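Local atomic coordinates of luciferase-like enzymeAMP-CoA-ligase (Zophobas atratus, PDB entry 4W8O), a protein that probably activates carboxylic acids with ATP as an AMP-CoA ligase of the adenylate-forming superfamily, and resembles beetle luciferase although it comes from a nonluminescent mealworm. Residues A180-S185 against P192-H197. Numbering follows the deposited sequence.
Sequences AVMFFS and PKAICH
Segments 180-185 and 192-197 form an antiparallel beta hairpin, strand directions 151° apart; the linking loop, rich in Ser, Thr and Gly and followed by Pro-Lys, matches the P-loop signature of adenylate-forming enzymes, consistent with the ATP-phosphate binding of relatives. Pro192 lies at its end, CB 3.5 Å from Ser185 O. Lys193 is held at both backbone poles: its O accepts Ser185 N at 2.8 Å, nearly straight at 167°, and its N donates to Ser185 OG, also at 2.8 Å. That hydroxyl occupies the crowded position between its own N and carbonyl carbon (chi1 70°). An alanine at Ser185 would probably leave Lys193 N without this acceptor and loosen the loop's closure. Ala194 sits on the Met182-Phe184 face, with helix 106-116 packed against Phe184. On the other face, Ile195 lays CD1 over the flat face of the Phe184-Ser185 peptide, 3.5 Å from Ser185 N, while its O takes Phe183 N on a lone pair. Cys196 SG meets Met182 SD at 4.0 Å. His197 is fixed through ND1 to Ser201 and NE2 to Ser325 O; its CD2 meets Phe183 CD2 at 4.0 Å, edge to edge, the rings crossing obliquely. Its carbonyl closes a classic beta bulge, accepting Ala180 N at 2.8 Å and Val181 N at 3.2 Å.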
loop_
_atom_site.group_PDB
_atom_site.type_symbol
_atom_site.label_atom_id
_atom_site.label_comp_id
_atom_site.label_asym_id
_atom_site.label_seq_id
_atom_site.Cartn_x
_atom_site.Cartn_y
_atom_site.Cartn_z
ATOM N N ALA A 180 -5.866 12.627 1.847
ATOM C CA ALA A 180 -6.101 11.994 0.554
ATOM C C ALA A 180 -6.499 10.525 0.695
ATOM O O ALA A 180 -7.415 10.065 0.018
ATOM C CB ALA A 180 -4.854 12.107 -0.310
ATOM N N VAL A 181 -5.806 9.803 1.575
ATOM C CA VAL A 181 -5.985 8.362 1.766
ATOM C C VAL A 181 -6.007 8.054 3.268
ATOM O O VAL A 181 -5.252 8.673 4.038
ATOM C CB VAL A 181 -4.818 7.558 1.138
ATOM C CG1 VAL A 181 -5.060 6.064 1.246
ATOM C CG2 VAL A 181 -4.598 7.936 -0.317
ATOM N N MET A 182 -6.843 7.090 3.672
ATOM C CA MET A 182 -6.889 6.629 5.063
ATOM C C MET A 182 -6.617 5.126 5.188
ATOM O O MET A 182 -6.898 4.361 4.270
ATOM C CB MET A 182 -8.229 6.979 5.725
ATOM C CG MET A 182 -8.450 8.471 5.927
ATOM S SD MET A 182 -9.938 8.929 6.840
ATOM C CE MET A 182 -11.196 8.469 5.662
ATOM N N PHE A 183 -6.024 4.739 6.318
ATOM C CA PHE A 183 -5.843 3.340 6.708
ATOM C C PHE A 183 -6.285 3.216 8.168
ATOM O O PHE A 183 -6.724 4.197 8.781
ATOM C CB PHE A 183 -4.385 2.890 6.531
ATOM C CG PHE A 183 -3.905 2.952 5.107
ATOM C CD1 PHE A 183 -4.152 1.913 4.232
ATOM C CD2 PHE A 183 -3.213 4.065 4.638
ATOM C CE1 PHE A 183 -3.724 1.969 2.911
ATOM C CE2 PHE A 183 -2.793 4.133 3.321
ATOM C CZ PHE A 183 -3.044 3.079 2.455
ATOM N N PHE A 184 -6.201 2.016 8.721
ATOM C CA PHE A 184 -6.676 1.777 10.073
ATOM C C PHE A 184 -5.577 1.250 10.976
ATOM O O PHE A 184 -4.847 0.338 10.602
ATOM C CB PHE A 184 -7.849 0.817 10.032
ATOM C CG PHE A 184 -9.024 1.361 9.279
ATOM C CD1 PHE A 184 -9.812 2.351 9.835
ATOM C CD2 PHE A 184 -9.324 0.906 8.005
ATOM C CE1 PHE A 184 -10.897 2.865 9.144
ATOM C CE2 PHE A 184 -10.403 1.418 7.307
ATOM C CZ PHE A 184 -11.197 2.393 7.880
ATOM N N SER A 185 -5.468 1.850 12.159
ATOM C CA SER A 185 -4.444 1.509 13.119
ATOM C C SER A 185 -4.668 0.114 13.663
ATOM O O SER A 185 -5.772 -0.415 13.584
ATOM C CB SER A 185 -4.421 2.520 14.272
ATOM O OG SER A 185 -5.567 2.397 15.097
ATOM N N PRO A 192 -9.301 -0.054 16.423
ATOM C CA PRO A 192 -8.702 0.716 15.341
ATOM C C PRO A 192 -9.114 2.187 15.295
ATOM O O PRO A 192 -10.185 2.566 15.775
ATOM C CB PRO A 192 -9.180 -0.018 14.087
ATOM C CG PRO A 192 -9.360 -1.431 14.548
ATOM C CD PRO A 192 -9.886 -1.318 15.934
ATOM N N LYS A 193 -8.226 3.000 14.729
ATOM C CA LYS A 193 -8.484 4.405 14.452
ATOM C C LYS A 193 -8.114 4.659 13.006
ATOM O O LYS A 193 -7.373 3.877 12.408
ATOM C CB LYS A 193 -7.659 5.284 15.378
ATOM C CG LYS A 193 -7.955 5.040 16.854
ATOM C CD LYS A 193 -6.689 4.717 17.631
ATOM C CE LYS A 193 -6.980 3.974 18.918
ATOM N NZ LYS A 193 -8.052 4.664 19.674
ATOM N N ALA A 194 -8.649 5.739 12.443
ATOM C CA ALA A 194 -8.452 6.037 11.037
ATOM C C ALA A 194 -7.195 6.884 10.857
ATOM O O ALA A 194 -7.185 8.076 11.148
ATOM C CB ALA A 194 -9.668 6.737 10.451
ATOM N N ILE A 195 -6.140 6.224 10.394
ATOM C CA ILE A 195 -4.890 6.871 10.027
ATOM C C ILE A 195 -5.099 7.749 8.788
ATOM O O ILE A 195 -5.571 7.276 7.754
ATOM C CB ILE A 195 -3.833 5.810 9.676
ATOM C CG1 ILE A 195 -3.463 4.985 10.908
ATOM C CG2 ILE A 195 -2.597 6.465 9.069
ATOM C CD1 ILE A 195 -2.856 3.635 10.574
ATOM N N CYS A 196 -4.754 9.023 8.892
ATOM C CA CYS A 196 -4.895 9.950 7.761
ATOM C C CYS A 196 -3.560 10.250 7.110
ATOM O O CYS A 196 -2.636 10.723 7.786
ATOM C CB CYS A 196 -5.516 11.265 8.233
ATOM S SG CYS A 196 -7.223 11.067 8.779
ATOM N N HIS A 197 -3.453 9.972 5.809
ATOM C CA HIS A 197 -2.357 10.505 5.005
ATOM C C HIS A 197 -2.853 11.641 4.132
ATOM O O HIS A 197 -3.933 11.559 3.529
ATOM C CB HIS A 197 -1.709 9.422 4.148
ATOM C CG HIS A 197 -0.783 8.545 4.920
ATOM N ND1 HIS A 197 0.441 8.983 5.375
ATOM C CD2 HIS A 197 -0.919 7.275 5.364
ATOM C CE1 HIS A 197 1.029 8.013 6.049
ATOM N NE2 HIS A 197 0.224 6.966 6.059
#